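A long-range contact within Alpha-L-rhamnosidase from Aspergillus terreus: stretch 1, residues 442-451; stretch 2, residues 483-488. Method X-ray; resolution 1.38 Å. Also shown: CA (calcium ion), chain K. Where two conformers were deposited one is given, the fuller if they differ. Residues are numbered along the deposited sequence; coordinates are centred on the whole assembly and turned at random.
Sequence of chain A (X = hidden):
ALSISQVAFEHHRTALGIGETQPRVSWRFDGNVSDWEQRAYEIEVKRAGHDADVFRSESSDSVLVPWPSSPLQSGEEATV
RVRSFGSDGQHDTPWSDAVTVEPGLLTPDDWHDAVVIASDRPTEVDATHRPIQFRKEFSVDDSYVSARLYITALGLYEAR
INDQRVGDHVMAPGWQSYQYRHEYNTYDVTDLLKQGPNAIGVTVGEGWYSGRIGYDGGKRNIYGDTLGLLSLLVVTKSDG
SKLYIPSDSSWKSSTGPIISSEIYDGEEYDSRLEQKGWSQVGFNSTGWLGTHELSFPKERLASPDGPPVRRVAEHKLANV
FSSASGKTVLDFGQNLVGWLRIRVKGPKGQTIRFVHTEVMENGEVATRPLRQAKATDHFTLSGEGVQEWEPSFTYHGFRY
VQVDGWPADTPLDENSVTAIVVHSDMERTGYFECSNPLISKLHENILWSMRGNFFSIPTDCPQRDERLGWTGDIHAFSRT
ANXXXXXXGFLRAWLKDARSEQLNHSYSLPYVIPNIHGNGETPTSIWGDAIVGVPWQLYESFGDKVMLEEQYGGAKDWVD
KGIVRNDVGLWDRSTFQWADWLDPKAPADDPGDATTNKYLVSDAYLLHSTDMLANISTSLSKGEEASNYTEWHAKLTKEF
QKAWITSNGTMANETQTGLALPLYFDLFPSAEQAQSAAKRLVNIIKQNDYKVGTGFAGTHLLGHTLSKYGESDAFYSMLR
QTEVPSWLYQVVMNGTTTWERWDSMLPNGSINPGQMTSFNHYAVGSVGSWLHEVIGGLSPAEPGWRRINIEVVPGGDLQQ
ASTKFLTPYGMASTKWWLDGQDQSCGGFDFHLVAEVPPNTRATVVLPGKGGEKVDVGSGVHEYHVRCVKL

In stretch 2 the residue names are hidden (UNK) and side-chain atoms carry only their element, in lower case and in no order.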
# COMPACT_ATOMS: atom_id res chain seq x y z
N LEU A 442 13.73 -1.59 14.26
CA LEU A 442 13.30 -2.51 13.19
C LEU A 442 11.84 -2.23 12.79
O LEU A 442 11.54 -2.13 11.59
CB LEU A 442 13.46 -3.96 13.62
CG LEU A 442 12.99 -5.00 12.61
CD1 LEU A 442 13.75 -4.88 11.28
CD2 LEU A 442 13.10 -6.40 13.22
N HIS A 443 10.94 -2.08 13.76
CA HIS A 443 9.55 -1.81 13.44
C HIS A 443 9.42 -0.46 12.71
O HIS A 443 8.67 -0.35 11.76
CB HIS A 443 8.64 -1.92 14.67
CG HIS A 443 7.21 -1.87 14.25
ND1 HIS A 443 6.50 -0.68 14.13
CD2 HIS A 443 6.37 -2.86 13.88
CE1 HIS A 443 5.28 -0.97 13.70
NE2 HIS A 443 5.18 -2.31 13.57
N GLU A 444 10.12 0.58 13.18
CA GLU A 444 10.10 1.87 12.50
C GLU A 444 10.56 1.71 11.04
O GLU A 444 9.98 2.31 10.10
CB GLU A 444 10.91 2.87 13.33
CG GLU A 444 10.88 4.26 12.77
CD GLU A 444 11.39 5.38 13.68
OE1 GLU A 444 11.77 5.11 14.82
OE2 GLU A 444 11.39 6.52 13.21
N ASN A 445 11.58 0.88 10.83
CA ASN A 445 12.12 0.66 9.49
C ASN A 445 11.11 -0.06 8.59
O ASN A 445 11.01 0.27 7.39
CB ASN A 445 13.42 -0.14 9.51
CG ASN A 445 14.58 0.62 10.12
OD1 ASN A 445 14.43 1.78 10.56
ND2 ASN A 445 15.72 -0.05 10.20
N ILE A 446 10.35 -1.00 9.17
CA ILE A 446 9.29 -1.68 8.44
C ILE A 446 8.19 -0.70 8.04
O ILE A 446 7.71 -0.65 6.88
CB ILE A 446 8.71 -2.84 9.28
CG1 ILE A 446 9.79 -3.90 9.50
CG2 ILE A 446 7.46 -3.42 8.63
CD1 ILE A 446 9.41 -4.97 10.53
N LEU A 447 7.83 0.14 8.98
CA LEU A 447 6.85 1.21 8.74
C LEU A 447 7.30 2.09 7.55
O LEU A 447 6.48 2.40 6.65
CB LEU A 447 6.72 2.03 10.02
CG LEU A 447 5.95 3.34 9.95
CD1 LEU A 447 4.50 3.14 9.63
CD2 LEU A 447 6.14 4.14 11.24
N TRP A 448 8.57 2.51 7.58
CA TRP A 448 9.07 3.33 6.50
C TRP A 448 9.14 2.58 5.16
O TRP A 448 8.95 3.23 4.11
CB TRP A 448 10.42 3.96 6.88
CG TRP A 448 10.26 5.16 7.75
CD1 TRP A 448 10.45 5.25 9.10
CD2 TRP A 448 9.94 6.51 7.32
NE1 TRP A 448 10.23 6.52 9.53
CE2 TRP A 448 10.00 7.34 8.46
CE3 TRP A 448 9.72 7.12 6.08
CZ2 TRP A 448 9.72 8.70 8.42
CZ3 TRP A 448 9.49 8.48 6.03
CH2 TRP A 448 9.48 9.26 7.18
N SER A 449 9.48 1.28 5.16
CA SER A 449 9.45 0.52 3.93
C SER A 449 8.02 0.38 3.38
O SER A 449 7.79 0.36 2.15
CB SER A 449 10.16 -0.80 4.02
OG SER A 449 11.56 -0.61 4.01
N MET A 450 7.03 0.25 4.27
CA MET A 450 5.66 0.23 3.84
C MET A 450 5.28 1.58 3.21
O MET A 450 4.65 1.61 2.13
CB MET A 450 4.71 -0.16 4.99
CG MET A 450 3.23 -0.06 4.56
SD MET A 450 2.18 -0.90 5.68
CE MET A 450 0.66 -0.70 4.75
N ARG A 451 5.59 2.66 3.92
CA ARG A 451 5.30 3.99 3.38
C ARG A 451 5.93 4.18 1.99
O ARG A 451 5.30 4.75 1.09
CB ARG A 451 5.82 5.07 4.32
CG ARG A 451 5.05 5.18 5.61
CD ARG A 451 5.78 6.04 6.62
NE ARG A 451 4.99 6.27 7.80
CZ ARG A 451 5.44 6.87 8.91
NH1 ARG A 451 6.74 7.13 9.05
NH2 ARG A 451 4.58 7.16 9.88
N UNK A 483 -2.02 -4.57 9.31
CA UNK A 483 -2.02 -4.15 10.69
C UNK A 483 -1.54 -2.69 10.81
O UNK A 483 -2.06 -1.88 11.60
c UNK A 483 -0.18 -3.72 14.93
c UNK A 483 -0.24 -3.91 13.55
c UNK A 483 -1.11 -5.07 11.50
c UNK A 483 -1.89 -5.59 13.84
c UNK A 483 -1.80 -5.45 15.22
c UNK A 483 -1.09 -4.84 12.98
c UNK A 483 -0.96 -4.51 15.77
N UNK A 484 -0.50 -2.34 10.03
CA UNK A 484 0.12 -1.01 10.20
C UNK A 484 -0.79 0.12 9.67
O UNK A 484 -0.89 1.16 10.31
c UNK A 484 3.78 -2.10 9.58
c UNK A 484 2.13 0.42 9.68
c UNK A 484 1.52 -0.97 9.57
c UNK A 484 2.42 -2.06 10.18
N UNK A 485 -1.42 -0.13 8.51
CA UNK A 485 -2.33 0.85 7.91
C UNK A 485 -3.59 0.14 7.45
O UNK A 485 -3.58 -1.06 7.18
c UNK A 485 -0.66 2.59 6.91
c UNK A 485 0.70 2.32 6.96
o UNK A 485 2.13 5.65 7.55
c UNK A 485 -1.06 3.91 7.09
c UNK A 485 -0.13 4.93 7.29
c UNK A 485 1.21 4.63 7.34
c UNK A 485 -1.69 1.50 6.68
c UNK A 485 1.63 3.32 7.16
N UNK A 486 -4.68 0.91 7.32
CA UNK A 486 -5.92 0.44 6.73
C UNK A 486 -5.74 0.40 5.20
O UNK A 486 -5.85 1.42 4.50
o UNK A 486 -8.46 0.04 5.63
c UNK A 486 -7.10 1.29 7.16
o UNK A 486 -9.45 1.05 7.36
c UNK A 486 -8.43 0.78 6.64
N UNK A 487 -5.36 -0.79 4.72
CA UNK A 487 -5.06 -1.03 3.32
C UNK A 487 -6.25 -1.52 2.50
O UNK A 487 -6.08 -1.85 1.33
o UNK A 487 -4.60 -3.23 3.97
c UNK A 487 -2.71 -1.77 3.89
c UNK A 487 -4.03 -2.15 3.24
N UNK A 488 -7.46 -1.57 3.11
CA UNK A 488 -8.55 -2.28 2.47
C UNK A 488 -8.90 -1.70 1.08
O UNK A 488 -9.01 -2.48 0.11
c UNK A 488 -9.74 -2.33 3.40
CA CA K . -11.64 0.77 7.86
O HOH W 1 -11.37 -0.27 5.88
O HOH W 2 -10.53 -0.47 9.69
O HOH W 3 -12.58 1.70 9.88

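Position 483 carries seven side-chain carbons, one leading into a six-membered ring with no heteroatom. The ring stays beyond contact distance of the 442-451 helix. An unsubstituted six-carbon ring on a single carbon identifies F483, which still lies in the helix that enters this stretch.

At position 484 the side chain has four carbons and forks at the first, with one arm two carbons long. Its CA-to-CB bond points toward the first stretch, and the side chain sits as a knob among H443, I446, L447 and M450. A beta-branched chain of four carbons is I484. Its CD1 lies 4.0 Å from I446 CG2 and 4.2 Å from H443 NE2, its CG2 packs 3.6 Å from L447 CD1, and its CB is 3.9 Å from M450 SD. The rotamer, m at chi1 and t at chi2, extends the longer arm to H443 and I446.

Position 485 has seven carbons and one oxygen: a single carbon, then a six-membered ring bearing the oxygen at its far end. The ring reaches L447 and M450, and the oxygen lies beside the guanidinium of R451. This is Y485, the first residue after the helix to leave helical phi/psi. R451 NE donates a hydrogen bond to Y485 OH over 2.9 Å, nearly straight at 168°; the hydroxyl lies near the guanidinium plane, where the N-H bond points. L447 CD1 approaches Y485 CE2 at 3.8 Å, M450 CE approaches Y485 CD2 at 3.7 Å, and the M450 sulfur lies at the ring edge.

Position 486 shows two carbons, the second carrying two oxygens, and its CA-to-CB bond points away from stretch 1. A carboxylate one carbon from CA marks D486. Its OD2 binds the calcium ion at 2.3 Å, while its OD1 accepts from the backbone N of position 488 at 3.2 Å, a capping bond before the next helix.

Position 487 bears one carbon carrying an oxygen and a methyl, the latter directed at M450. It is T487, whose CG2 lies 3.6 Å from M450 CE.

Position 488 has a single side-chain carbon, out of reach of stretch 1, and is therefore A488.

The contact is mainly apolar. I484 fills a hollow on the helix surface, and the extended M450 side chain runs past it to Y485 and T487. One hydrogen bond, from R451 NE to Y485 OH, adds a directional polar link at the far end of a tyrosine ring that otherwise packs against L447 and M450, while D486, which makes no contact with stretch 1, ties the same short segment to calcium.

Stretch 2, residues 483-488: FIYDTA
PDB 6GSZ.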